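Local coordinates for protein RNA-dependent RNA Polymerase (Bombyx mori cytoplasmic polyhedrosis virus, PDB 6TZ0) that synthesises viral RNA as an RNA-dependent RNA polymerase, serving both transcription and genome replication in a double-stranded RNA virus, at residues 138-143 with 183-188; 790-795 with 828-833; 911-916 with 1000-1005; 917-922 with 990-995. All coordinates share one frame; numbering follows the deposited sequence.

Interaction 1: residues 138-143 with 183-188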
loop_
_atom_site.group_PDB
_atom_site.type_symbol
_atom_site.label_atom_id
_atom_site.label_comp_id
_atom_site.label_asym_id
_atom_site.label_seq_id
_atom_site.Cartn_x
_atom_site.Cartn_y
_atom_site.Cartn_z
ATOM N N ARG A 138 2.229 23.828 -7.873
ATOM C CA ARG A 138 0.904 24.263 -7.443
ATOM C C ARG A 138 0.258 23.156 -6.612
ATOM O O ARG A 138 -0.122 22.098 -7.123
ATOM C CB ARG A 138 0.047 24.728 -8.622
ATOM C CG ARG A 138 -0.195 23.792 -9.783
ATOM C CD ARG A 138 -0.980 24.516 -10.852
ATOM N NE ARG A 138 -2.341 24.851 -10.447
ATOM C CZ ARG A 138 -3.386 24.056 -10.639
ATOM N NH1 ARG A 138 -3.220 22.892 -11.242
ATOM N NH2 ARG A 138 -4.595 24.433 -10.249
ATOM N N LYS A 139 0.196 23.388 -5.302
ATOM C CA LYS A 139 -0.342 22.440 -4.326
ATOM C C LYS A 139 -1.229 23.242 -3.387
ATOM O O LYS A 139 -0.783 23.666 -2.324
ATOM C CB LYS A 139 0.775 21.754 -3.558
ATOM C CG LYS A 139 1.610 20.812 -4.352
ATOM C CD LYS A 139 2.700 20.268 -3.487
ATOM C CE LYS A 139 3.549 19.327 -4.282
ATOM N NZ LYS A 139 2.784 18.098 -4.630
ATOM N N SER A 140 -2.481 23.429 -3.761
ATOM C CA SER A 140 -3.390 24.228 -2.961
ATOM C C SER A 140 -4.613 23.401 -2.611
ATOM O O SER A 140 -5.126 22.651 -3.445
ATOM C CB SER A 140 -3.789 25.497 -3.691
ATOM O OG SER A 140 -4.540 25.194 -4.848
ATOM N N ARG A 141 -5.073 23.540 -1.375
ATOM C CA ARG A 141 -6.142 22.680 -0.901
ATOM C C ARG A 141 -7.528 23.232 -1.205
ATOM O O ARG A 141 -8.420 22.470 -1.589
ATOM C CB ARG A 141 -5.981 22.431 0.599
ATOM C CG ARG A 141 -6.947 21.395 1.147
ATOM C CD ARG A 141 -6.681 21.087 2.595
ATOM N NE ARG A 141 -5.432 20.369 2.797
ATOM C CZ ARG A 141 -5.318 19.048 2.769
ATOM N NH1 ARG A 141 -6.378 18.286 2.558
ATOM N NH2 ARG A 141 -4.139 18.487 2.967
ATOM N N PHE A 142 -7.737 24.538 -1.073
ATOM C CA PHE A 142 -9.094 25.063 -1.126
ATOM C C PHE A 142 -9.337 26.013 -2.287
ATOM O O PHE A 142 -10.381 25.925 -2.943
ATOM C CB PHE A 142 -9.433 25.759 0.195
ATOM C CG PHE A 142 -9.415 24.843 1.372
ATOM C CD1 PHE A 142 -10.387 23.871 1.522
ATOM C CD2 PHE A 142 -8.446 24.968 2.348
ATOM C CE1 PHE A 142 -10.383 23.031 2.610
ATOM C CE2 PHE A 142 -8.443 24.133 3.440
ATOM C CZ PHE A 142 -9.414 23.166 3.570
ATOM N N ALA A 143 -8.412 26.920 -2.563
ATOM C CA ALA A 143 -8.624 27.947 -3.570
ATOM C C ALA A 143 -7.276 28.246 -4.205
ATOM O O ALA A 143 -6.350 27.435 -4.125
ATOM C CB ALA A 143 -9.279 29.190 -2.947
ATOM N N PHE A 183 3.129 35.959 -10.306
ATOM C CA PHE A 183 2.725 34.735 -10.976
ATOM C C PHE A 183 1.261 34.494 -10.648
ATOM O O PHE A 183 0.679 35.173 -9.800
ATOM C CB PHE A 183 3.606 33.546 -10.561
ATOM C CG PHE A 183 3.738 33.378 -9.072
ATOM C CD1 PHE A 183 2.805 32.659 -8.346
ATOM C CD2 PHE A 183 4.803 33.945 -8.399
ATOM C CE1 PHE A 183 2.924 32.524 -6.988
ATOM C CE2 PHE A 183 4.923 33.807 -7.037
ATOM C CZ PHE A 183 3.982 33.100 -6.334
ATOM N N TYR A 184 0.681 33.509 -11.319
ATOM C CA TYR A 184 -0.675 33.066 -11.024
ATOM C C TYR A 184 -0.830 31.658 -11.571
ATOM O O TYR A 184 -0.006 31.182 -12.352
ATOM C CB TYR A 184 -1.728 34.016 -11.612
ATOM C CG TYR A 184 -1.760 34.088 -13.122
ATOM C CD1 TYR A 184 -0.894 34.924 -13.819
ATOM C CD2 TYR A 184 -2.691 33.359 -13.848
ATOM C CE1 TYR A 184 -0.925 34.998 -15.187
ATOM C CE2 TYR A 184 -2.733 33.427 -15.220
ATOM C CZ TYR A 184 -1.849 34.250 -15.885
ATOM O OH TYR A 184 -1.892 34.324 -17.256
ATOM N N GLU A 185 -1.900 30.998 -11.159
ATOM C CA GLU A 185 -2.215 29.672 -11.654
ATOM C C GLU A 185 -3.551 29.698 -12.379
ATOM O O GLU A 185 -4.414 30.533 -12.099
ATOM C CB GLU A 185 -2.247 28.641 -10.520
ATOM C CG GLU A 185 -3.304 28.880 -9.464
ATOM C CD GLU A 185 -3.245 27.850 -8.358
ATOM O OE1 GLU A 185 -2.382 26.956 -8.435
ATOM O OE2 GLU A 185 -4.052 27.930 -7.409
ATOM N N SER A 186 -3.705 28.779 -13.324
ATOM C CA SER A 186 -4.941 28.638 -14.066
ATOM C C SER A 186 -5.362 27.175 -14.017
ATOM O O SER A 186 -4.554 26.289 -14.333
ATOM C CB SER A 186 -4.771 29.079 -15.514
ATOM O OG SER A 186 -3.917 28.179 -16.183
ATOM N N PRO A 187 -6.603 26.879 -13.628
ATOM C CA PRO A 187 -7.077 25.491 -13.709
ATOM C C PRO A 187 -7.347 25.029 -15.128
ATOM O O PRO A 187 -7.470 23.819 -15.352
ATOM C CB PRO A 187 -8.360 25.513 -12.873
ATOM C CG PRO A 187 -8.823 26.923 -12.940
ATOM C CD PRO A 187 -7.587 27.768 -12.991
ATOM N N SER A 188 -7.445 25.949 -16.091
ATOM C CA SER A 188 -7.628 25.552 -17.482
ATOM C C SER A 188 -6.354 24.962 -18.073
ATOM O O SER A 188 -6.421 24.014 -18.861
ATOM C CB SER A 188 -8.087 26.749 -18.310
ATOM O OG SER A 188 -7.072 27.730 -18.387
#

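Interaction 2: residues 790-795 with 828-833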
loop_
_atom_site.group_PDB
_atom_site.type_symbol
_atom_site.label_atom_id
_atom_site.label_comp_id
_atom_site.label_asym_id
_atom_site.label_seq_id
_atom_site.Cartn_x
_atom_site.Cartn_y
_atom_site.Cartn_z
ATOM N N ARG A 790 -15.923 30.802 -0.315
ATOM C CA ARG A 790 -17.100 31.641 -0.546
ATOM C C ARG A 790 -17.588 31.905 -1.980
ATOM O O ARG A 790 -18.620 32.549 -2.156
ATOM C CB ARG A 790 -16.922 32.971 0.185
ATOM C CG ARG A 790 -18.218 33.721 0.416
ATOM C CD ARG A 790 -18.038 34.788 1.475
ATOM N NE ARG A 790 -19.254 35.564 1.665
ATOM C CZ ARG A 790 -19.360 36.578 2.512
ATOM N NH1 ARG A 790 -18.319 36.933 3.248
ATOM N NH2 ARG A 790 -20.503 37.235 2.624
ATOM N N ARG A 791 -16.887 31.415 -2.997
ATOM C CA ARG A 791 -17.297 31.700 -4.378
ATOM C C ARG A 791 -17.926 30.555 -5.168
ATOM O O ARG A 791 -17.377 29.460 -5.245
ATOM C CB ARG A 791 -16.109 32.231 -5.177
ATOM C CG ARG A 791 -15.600 33.583 -4.724
ATOM C CD ARG A 791 -14.793 34.223 -5.836
ATOM N NE ARG A 791 -15.533 34.201 -7.092
ATOM C CZ ARG A 791 -15.192 34.894 -8.172
ATOM N NH1 ARG A 791 -15.929 34.815 -9.269
ATOM N NH2 ARG A 791 -14.118 35.670 -8.152
ATOM N N PHE A 792 -19.098 30.824 -5.738
ATOM C CA PHE A 792 -19.809 29.848 -6.555
ATOM C C PHE A 792 -20.303 30.450 -7.880
ATOM O O PHE A 792 -21.009 31.455 -7.872
ATOM C CB PHE A 792 -20.990 29.296 -5.756
ATOM C CG PHE A 792 -21.567 28.027 -6.310
ATOM C CD1 PHE A 792 -20.846 26.847 -6.268
ATOM C CD2 PHE A 792 -22.841 28.007 -6.849
ATOM C CE1 PHE A 792 -21.377 25.676 -6.770
ATOM C CE2 PHE A 792 -23.378 26.839 -7.351
ATOM C CZ PHE A 792 -22.645 25.672 -7.312
ATOM N N THR A 793 -19.952 29.834 -9.007
ATOM C CA THR A 793 -20.417 30.286 -10.310
ATOM C C THR A 793 -21.287 29.205 -10.925
ATOM O O THR A 793 -20.945 28.020 -10.866
ATOM C CB THR A 793 -19.248 30.610 -11.238
ATOM O OG1 THR A 793 -18.462 29.430 -11.443
ATOM C CG2 THR A 793 -18.380 31.697 -10.634
ATOM N N LEU A 794 -22.408 29.610 -11.505
ATOM C CA LEU A 794 -23.346 28.658 -12.071
ATOM C C LEU A 794 -23.901 29.203 -13.376
ATOM O O LEU A 794 -24.283 30.373 -13.455
ATOM C CB LEU A 794 -24.477 28.354 -11.084
ATOM C CG LEU A 794 -25.466 27.277 -11.517
ATOM C CD1 LEU A 794 -24.736 25.976 -11.778
ATOM C CD2 LEU A 794 -26.528 27.082 -10.451
ATOM N N SER A 795 -23.932 28.350 -14.397
ATOM C CA SER A 795 -24.464 28.731 -15.695
ATOM C C SER A 795 -25.978 28.838 -15.616
ATOM O O SER A 795 -26.644 27.954 -15.077
ATOM C CB SER A 795 -24.045 27.722 -16.763
ATOM O OG SER A 795 -24.553 26.432 -16.479
ATOM N N MET A 828 -23.512 32.906 -13.903
ATOM C CA MET A 828 -23.793 33.918 -12.898
ATOM C C MET A 828 -22.977 33.626 -11.647
ATOM O O MET A 828 -22.906 32.480 -11.195
ATOM C CB MET A 828 -25.284 33.940 -12.562
ATOM C CG MET A 828 -25.738 35.085 -11.689
ATOM S SD MET A 828 -27.489 34.928 -11.283
ATOM C CE MET A 828 -28.279 35.370 -12.818
ATOM N N SER A 829 -22.361 34.664 -11.097
ATOM C CA SER A 829 -21.527 34.542 -9.909
ATOM C C SER A 829 -22.361 34.873 -8.678
ATOM O O SER A 829 -22.843 36.000 -8.537
ATOM C CB SER A 829 -20.315 35.467 -10.006
ATOM O OG SER A 829 -19.515 35.395 -8.840
ATOM N N LEU A 830 -22.541 33.893 -7.795
ATOM C CA LEU A 830 -23.164 34.139 -6.504
ATOM C C LEU A 830 -22.197 33.771 -5.393
ATOM O O LEU A 830 -21.476 32.775 -5.483
ATOM C CB LEU A 830 -24.491 33.370 -6.316
ATOM C CG LEU A 830 -24.584 31.851 -6.169
ATOM C CD1 LEU A 830 -25.821 31.500 -5.383
ATOM C CD2 LEU A 830 -24.687 31.210 -7.532
ATOM N N ILE A 831 -22.177 34.593 -4.355
ATOM C CA ILE A 831 -21.355 34.353 -3.180
ATOM C C ILE A 831 -22.277 34.066 -2.001
ATOM O O ILE A 831 -23.282 34.759 -1.795
ATOM C CB ILE A 831 -20.395 35.529 -2.918
ATOM C CG1 ILE A 831 -21.140 36.855 -2.840
ATOM C CG2 ILE A 831 -19.368 35.620 -4.030
ATOM C CD1 ILE A 831 -20.293 37.983 -2.401
ATOM N N LEU A 832 -21.976 33.007 -1.282
ATOM C CA LEU A 832 -22.817 32.574 -0.184
ATOM C C LEU A 832 -22.607 33.464 1.039
ATOM O O LEU A 832 -21.526 34.028 1.221
ATOM C CB LEU A 832 -22.534 31.106 0.133
ATOM C CG LEU A 832 -21.105 30.581 0.289
ATOM C CD1 LEU A 832 -20.552 30.714 1.702
ATOM C CD2 LEU A 832 -21.061 29.136 -0.170
ATOM N N PRO A 833 -23.638 33.651 1.863
ATOM C CA PRO A 833 -23.470 34.462 3.071
ATOM C C PRO A 833 -22.650 33.728 4.118
ATOM O O PRO A 833 -22.448 32.515 4.054
ATOM C CB PRO A 833 -24.906 34.687 3.550
ATOM C CG PRO A 833 -25.657 33.527 3.019
ATOM C CD PRO A 833 -25.036 33.214 1.694
#

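Interaction 3: residues 911-916 with 1000-1005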
loop_
_atom_site.group_PDB
_atom_site.type_symbol
_atom_site.label_atom_id
_atom_site.label_comp_id
_atom_site.label_asym_id
_atom_site.label_seq_id
_atom_site.Cartn_x
_atom_site.Cartn_y
_atom_site.Cartn_z
ATOM N N LEU A 911 -32.661 24.560 -1.685
ATOM C CA LEU A 911 -32.853 24.520 -3.130
ATOM C C LEU A 911 -31.786 23.729 -3.873
ATOM O O LEU A 911 -31.920 23.579 -5.093
ATOM C CB LEU A 911 -32.917 25.940 -3.692
ATOM C CG LEU A 911 -34.187 26.695 -3.315
ATOM C CD1 LEU A 911 -34.084 28.119 -3.771
ATOM C CD2 LEU A 911 -35.405 26.026 -3.922
ATOM N N ASN A 912 -30.750 23.243 -3.174
ATOM C CA ASN A 912 -29.700 22.378 -3.735
ATOM C C ASN A 912 -28.961 23.040 -4.899
ATOM O O ASN A 912 -28.589 22.383 -5.872
ATOM C CB ASN A 912 -30.260 21.018 -4.159
ATOM C CG ASN A 912 -30.693 20.176 -2.988
ATOM O OD1 ASN A 912 -31.884 19.949 -2.778
ATOM N ND2 ASN A 912 -29.727 19.678 -2.232
ATOM N N ILE A 913 -28.754 24.354 -4.798
ATOM C CA ILE A 913 -28.062 25.077 -5.857
ATOM C C ILE A 913 -26.579 24.720 -5.872
ATOM O O ILE A 913 -25.973 24.589 -6.944
ATOM C CB ILE A 913 -28.312 26.589 -5.691
ATOM C CG1 ILE A 913 -29.799 26.882 -5.875
ATOM C CG2 ILE A 913 -27.515 27.411 -6.692
ATOM C CD1 ILE A 913 -30.195 28.289 -5.520
ATOM N N LEU A 914 -25.990 24.475 -4.703
ATOM C CA LEU A 914 -24.583 24.098 -4.599
ATOM C C LEU A 914 -24.302 22.648 -4.967
ATOM O O LEU A 914 -23.170 22.194 -4.777
ATOM C CB LEU A 914 -24.066 24.382 -3.191
ATOM C CG LEU A 914 -23.348 25.716 -2.977
ATOM C CD1 LEU A 914 -24.225 26.917 -3.245
ATOM C CD2 LEU A 914 -22.831 25.764 -1.554
ATOM N N ASP A 915 -25.286 21.913 -5.484
ATOM C CA ASP A 915 -25.017 20.602 -6.052
ATOM C C ASP A 915 -24.742 20.690 -7.544
ATOM O O ASP A 915 -24.075 19.811 -8.101
ATOM C CB ASP A 915 -26.198 19.668 -5.802
ATOM C CG ASP A 915 -26.413 19.386 -4.336
ATOM O OD1 ASP A 915 -25.433 19.459 -3.568
ATOM O OD2 ASP A 915 -27.560 19.084 -3.950
ATOM N N LEU A 916 -25.244 21.733 -8.199
ATOM C CA LEU A 916 -25.152 21.883 -9.648
ATOM C C LEU A 916 -23.725 22.271 -10.001
ATOM O O LEU A 916 -23.377 23.446 -10.106
ATOM C CB LEU A 916 -26.156 22.915 -10.145
ATOM C CG LEU A 916 -27.628 22.559 -9.934
ATOM C CD1 LEU A 916 -28.517 23.718 -10.340
ATOM C CD2 LEU A 916 -27.996 21.301 -10.699
ATOM N N GLU A 1000 -38.793 27.075 -11.493
ATOM C CA GLU A 1000 -40.109 27.064 -10.864
ATOM C C GLU A 1000 -40.001 27.100 -9.345
ATOM O O GLU A 1000 -40.717 27.861 -8.684
ATOM C CB GLU A 1000 -40.899 25.837 -11.319
ATOM C CG GLU A 1000 -42.283 25.719 -10.695
ATOM C CD GLU A 1000 -43.239 26.815 -11.138
ATOM O OE1 GLU A 1000 -43.080 27.344 -12.259
ATOM O OE2 GLU A 1000 -44.158 27.146 -10.362
ATOM N N VAL A 1001 -39.077 26.331 -8.768
ATOM C CA VAL A 1001 -38.932 26.385 -7.321
ATOM C C VAL A 1001 -38.098 27.579 -6.867
ATOM O O VAL A 1001 -38.257 28.010 -5.717
ATOM C CB VAL A 1001 -38.374 25.068 -6.743
ATOM C CG1 VAL A 1001 -39.295 23.908 -7.094
ATOM C CG2 VAL A 1001 -36.958 24.799 -7.200
ATOM N N ILE A 1002 -37.257 28.154 -7.743
ATOM C CA ILE A 1002 -36.660 29.463 -7.451
ATOM C C ILE A 1002 -37.751 30.516 -7.273
ATOM O O ILE A 1002 -37.722 31.312 -6.328
ATOM C CB ILE A 1002 -35.662 29.879 -8.551
ATOM C CG1 ILE A 1002 -34.457 28.945 -8.611
ATOM C CG2 ILE A 1002 -35.162 31.298 -8.331
ATOM C CD1 ILE A 1002 -33.640 28.909 -7.366
ATOM N N VAL A 1003 -38.746 30.514 -8.161
ATOM C CA VAL A 1003 -39.839 31.479 -8.059
ATOM C C VAL A 1003 -40.732 31.163 -6.863
ATOM O O VAL A 1003 -41.152 32.066 -6.128
ATOM C CB VAL A 1003 -40.633 31.514 -9.381
ATOM C CG1 VAL A 1003 -41.884 32.372 -9.259
ATOM C CG2 VAL A 1003 -39.760 32.053 -10.495
ATOM N N ALA A 1004 -40.993 29.877 -6.617
ATOM C CA ALA A 1004 -41.965 29.499 -5.598
ATOM C C ALA A 1004 -41.418 29.685 -4.186
ATOM O O ALA A 1004 -42.124 30.197 -3.311
ATOM C CB ALA A 1004 -42.408 28.053 -5.815
ATOM N N LYS A 1005 -40.170 29.291 -3.940
ATOM C CA LYS A 1005 -39.621 29.291 -2.594
ATOM C C LYS A 1005 -39.047 30.636 -2.165
ATOM O O LYS A 1005 -38.551 30.739 -1.040
ATOM C CB LYS A 1005 -38.532 28.217 -2.473
ATOM C CG LYS A 1005 -39.020 26.795 -2.686
ATOM C CD LYS A 1005 -39.924 26.353 -1.549
ATOM C CE LYS A 1005 -40.430 24.934 -1.750
ATOM N NZ LYS A 1005 -39.337 23.930 -1.618
#

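Interaction 4: residues 917-922 with 990-995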
loop_
_atom_site.group_PDB
_atom_site.type_symbol
_atom_site.label_atom_id
_atom_site.label_comp_id
_atom_site.label_asym_id
_atom_site.label_seq_id
_atom_site.Cartn_x
_atom_site.Cartn_y
_atom_site.Cartn_z
ATOM N N ILE A 917 -22.884 21.254 -10.176
ATOM C CA ILE A 917 -21.478 21.427 -10.506
ATOM C C ILE A 917 -21.184 20.644 -11.778
ATOM O O ILE A 917 -22.032 19.920 -12.300
ATOM C CB ILE A 917 -20.551 20.963 -9.366
ATOM C CG1 ILE A 917 -20.798 19.482 -9.068
ATOM C CG2 ILE A 917 -20.759 21.809 -8.127
ATOM C CD1 ILE A 917 -19.782 18.862 -8.147
ATOM N N ASP A 918 -19.963 20.805 -12.275
ATOM C CA ASP A 918 -19.510 19.986 -13.388
ATOM C C ASP A 918 -19.260 18.555 -12.927
ATOM O O ASP A 918 -18.878 18.308 -11.782
ATOM C CB ASP A 918 -18.256 20.588 -14.024
ATOM C CG ASP A 918 -17.166 20.894 -13.015
ATOM O OD1 ASP A 918 -17.409 20.783 -11.795
ATOM O OD2 ASP A 918 -16.052 21.251 -13.448
ATOM N N GLU A 919 -19.499 17.608 -13.823
ATOM C CA GLU A 919 -19.460 16.195 -13.482
ATOM C C GLU A 919 -18.745 15.436 -14.587
ATOM O O GLU A 919 -19.103 15.562 -15.762
ATOM C CB GLU A 919 -20.879 15.650 -13.285
ATOM C CG GLU A 919 -20.955 14.215 -12.796
ATOM C CD GLU A 919 -20.501 14.053 -11.357
ATOM O OE1 GLU A 919 -20.593 15.029 -10.585
ATOM O OE2 GLU A 919 -20.061 12.940 -10.998
ATOM N N VAL A 920 -17.733 14.658 -14.206
ATOM C CA VAL A 920 -17.043 13.794 -15.155
ATOM C C VAL A 920 -17.990 12.675 -15.566
ATOM O O VAL A 920 -18.447 11.890 -14.729
ATOM C CB VAL A 920 -15.754 13.232 -14.547
ATOM C CG1 VAL A 920 -15.093 12.275 -15.515
ATOM C CG2 VAL A 920 -14.811 14.359 -14.170
ATOM N N LYS A 921 -18.295 12.603 -16.855
ATOM C CA LYS A 921 -19.257 11.641 -17.369
ATOM C C LYS A 921 -18.531 10.462 -18.003
ATOM O O LYS A 921 -17.691 10.643 -18.889
ATOM C CB LYS A 921 -20.192 12.295 -18.385
ATOM C CG LYS A 921 -21.219 11.346 -18.968
ATOM C CD LYS A 921 -22.129 10.793 -17.894
ATOM C CE LYS A 921 -23.046 11.864 -17.353
ATOM N NZ LYS A 921 -24.003 11.318 -16.357
ATOM N N LYS A 922 -18.868 9.261 -17.549
ATOM C CA LYS A 922 -18.307 8.023 -18.066
ATOM C C LYS A 922 -19.292 7.403 -19.042
ATOM O O LYS A 922 -20.509 7.517 -18.862
ATOM C CB LYS A 922 -18.002 7.035 -16.933
ATOM C CG LYS A 922 -16.626 7.176 -16.289
ATOM C CD LYS A 922 -16.500 8.396 -15.390
ATOM C CE LYS A 922 -17.348 8.266 -14.142
ATOM N NZ LYS A 922 -17.183 9.446 -13.257
ATOM N N GLN A 990 -19.442 17.227 -18.034
ATOM C CA GLN A 990 -20.764 17.787 -18.259
ATOM C C GLN A 990 -21.086 18.791 -17.161
ATOM O O GLN A 990 -21.089 18.441 -15.977
ATOM C CB GLN A 990 -21.824 16.686 -18.286
ATOM C CG GLN A 990 -23.227 17.190 -18.538
ATOM C CD GLN A 990 -24.245 16.073 -18.568
ATOM O OE1 GLN A 990 -23.908 14.906 -18.375
ATOM N NE2 GLN A 990 -25.501 16.424 -18.807
ATOM N N SER A 991 -21.353 20.030 -17.556
ATOM C CA SER A 991 -21.751 21.064 -16.615
ATOM C C SER A 991 -23.266 21.067 -16.445
ATOM O O SER A 991 -24.006 20.414 -17.184
ATOM C CB SER A 991 -21.263 22.434 -17.080
ATOM O OG SER A 991 -21.693 23.451 -16.193
ATOM N N LYS A 992 -23.730 21.816 -15.448
ATOM C CA LYS A 992 -25.144 21.870 -15.111
ATOM C C LYS A 992 -25.614 23.316 -15.063
ATOM O O LYS A 992 -24.838 24.230 -14.771
ATOM C CB LYS A 992 -25.417 21.170 -13.777
ATOM C CG LYS A 992 -25.201 19.671 -13.845
ATOM C CD LYS A 992 -25.464 18.990 -12.525
ATOM C CE LYS A 992 -25.380 17.480 -12.687
ATOM N NZ LYS A 992 -24.005 17.037 -13.048
ATOM N N ARG A 993 -26.896 23.514 -15.360
ATOM C CA ARG A 993 -27.487 24.839 -15.438
ATOM C C ARG A 993 -28.864 24.832 -14.792
ATOM O O ARG A 993 -29.409 23.781 -14.452
ATOM C CB ARG A 993 -27.599 25.326 -16.893
ATOM C CG ARG A 993 -28.689 24.651 -17.717
ATOM C CD ARG A 993 -28.162 23.450 -18.485
ATOM N NE ARG A 993 -29.157 22.905 -19.405
ATOM C CZ ARG A 993 -29.207 23.187 -20.704
ATOM N NH1 ARG A 993 -28.320 24.011 -21.239
ATOM N NH2 ARG A 993 -30.145 22.646 -21.468
ATOM N N VAL A 994 -29.433 26.023 -14.632
ATOM C CA VAL A 994 -30.817 26.148 -14.194
ATOM C C VAL A 994 -31.720 26.086 -15.420
ATOM O O VAL A 994 -31.387 26.597 -16.498
ATOM C CB VAL A 994 -31.029 27.436 -13.360
ATOM C CG1 VAL A 994 -30.813 28.694 -14.169
ATOM C CG2 VAL A 994 -32.410 27.464 -12.715
ATOM N N SER A 995 -32.829 25.367 -15.281
ATOM C CA SER A 995 -33.850 25.306 -16.314
ATOM C C SER A 995 -35.199 25.535 -15.656
ATOM O O SER A 995 -35.246 25.946 -14.494
ATOM C CB SER A 995 -33.809 23.970 -17.058
ATOM O OG SER A 995 -32.593 23.826 -17.774
#

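Interaction 1: residues 138-143 with 183-188
R138 of loop 138-143 and E185 of segment 183-188 are the residues whose CA atoms come nearest, 7.5 Å apart. No backbone bond crosses the gap; a salt bridge does. R138 NE donates to E185 OE1 at 2.9 Å, with an N-H...O angle of 152°. NE lies above the carboxylate plane. The guanidinium and carboxylate planes stand 73° apart, so this is a single oblique bond and not a flat, two-pronged pair. The E185 chain runs extended beyond CG to reach the loop. The R138 chain bends at chi3 (-67°), the torsion that places the bonding NE. E185 OE1 also lies 3.3 Å from R138 CB. The carbonyl of S186 sits over one face of the guanidinium. E185 OE2 lies 3.8 Å from S140 OG, a contact without a hydrogen bond. S140 OG instead donates to A143 O at 3.0 Å, within the loop. E185 OE2 is also close to D144 OD1, a like charge that R138 may partly offset.

The loop links helix 121-134 to helix 145-160, which carries the ATP-binding R147. Strand 183-186 holds the ATP-binding Y184 and pairs antiparallel with strand 191-194, where R138 also touches I192.

Interaction 2: residues 790-795 with 828-833
F792 turns its ring edge to L830, with F792 CD2 3.8 Å from L830 CD2. The L830 methyl lies in the ring plane, so this is an edge contact and not a face contact. The two side chains run side by side and point the same way. In L830, chi1 of 69° sets CG between the backbone N and the carbonyl carbon; CD2, beyond it, reaches the ring edge. L794 and M828 project from the same face of the sheet. R791, T793, S829 and I831 project from the other.

The strands form an antiparallel ladder with alternating pairs. F792 with L830 and L794 with M828 are hydrogen-bonded pairs. L830 N reaches F792 O at 2.9 Å, and M828 N reaches L794 O at 2.7 Å. R791 with I831 and T793 with S829 are non-hydrogen-bonded pairs. Strand 827-831 is central in a three-stranded sheet, between 791-795 and 813-815.

R790, just before its strand, extends its chain from CG to NE. R790 NE donates to L832 O at 2.8 Å. The bond is nearly in line with the carbonyl (C=O...N 174°) but bent at the donor (137°), with L832 O tilted out of the guanidinium plane. In return L832 N makes a weak bond to R790 O. R790 NH2 has a long, weak ion pair with E27 of helix 20-35. R791 binds ATP; R791 NH1 comes 3.7 Å from S829 OG, without a hydrogen bond.

Interaction 3: residues 911-916 with 1000-1005
L911 pushes its two methyls onto helix 996-1004 in different directions. L911 CD1 meets I1002 CD1 at 3.7 Å, and these two side chains cross at a slant. L911 CD2 goes to V1001 and K1005, one helical turn apart. L911 CD2 lies 3.8 Å from V1001 CG2 and 3.9 Å from K1005 CG. The L911 and V1001 side chains pass one another with opposite headings. K1005 takes part only through its aliphatic carbons.

I913 adds a further contact. Its side chain crosses that of I1002 at about a right angle, and I913 CD1 lies 4.0 Å from I1002 CD1. I1002 CD1 therefore meets both L911 and I913. Its chi2 of -61° turns CD1 toward them, although I1002 leaves the helix to the side of the other segment and only its end comes nearer. The contact is apolar throughout, and no hydrogen bond joins the two segments.

N912, between L911 and I913, is the first residue to leave the preceding helix and has a positive phi of 59°. The chain turns there into the 3-10 segment 913-915. D915 in this turn forms a salt bridge to R752.

Helix 902-911 thus packs its end against helix 996-1004. I1002 also touches N807 and L808 of helix 801-808. I913 and L914 rest on L794 and F792 of strand 791-795.

Interaction 4: residues 917-922 with 990-995
E919 and Q990 make a surface contact as the antiparallel hydrogen-bonded pair of a small two-stranded sheet, strands 919-921 and 988-990. It lies in the C-terminal region of the polymerase. The pair is bonded both ways: E919 N to Q990 O and Q990 N to E919 O, each at 2.8 Å. The second bond is nearly straight, 175° at the hydrogen. D918 CA adds a C-H...O contact to Q990 O at 3.4 Å. The backbones stay close as far as I917 and K992. From there 990-995 leads on to helix 996-1004. I917 also touches F792 of strand 791-795.

The side chains add contacts of carbon with polar atoms, none of them a hydrogen bond. K921 and Q990 lie side by side and point the same way, with K921 CE 3.3 Å from Q990 OE1. The extended K992 chain passes in front of the carbonyl oxygen of I917, with K992 CG 3.5 Å from I917 O. It then bends at chi4 (65°), which swings NZ back toward E919. These two side chains also run side by side. The opposite charges may attract, but they form no salt bridge: K992 NZ is 4.7 Å from E919 OE1 and comes nearer to the carbon E919 CB, at 3.4 Å.

Overall arrangement
Interactions 2 and 3 are buried; interactions 1 and 4 lie at the surface. The chemistry follows. Interaction 1 rests on one salt bridge, interaction 4 on two strand bonds flanked by lysine side chains, interaction 2 on a fuller ladder with apolar side chains, and interaction 3 on aliphatic carbons alone. Interactions 2, 3 and 4 touch one another. F792 and L794 of strand 791-795 pack on 911-916, S795 bonds weakly to K992 O, and L916 touches K992. Interaction 4 is nested in the loop closed by interaction 3. Interaction 1 touches none of the others, yet interactions 1 and 2 each contribute an ATP-binding residue, Y184 and R791.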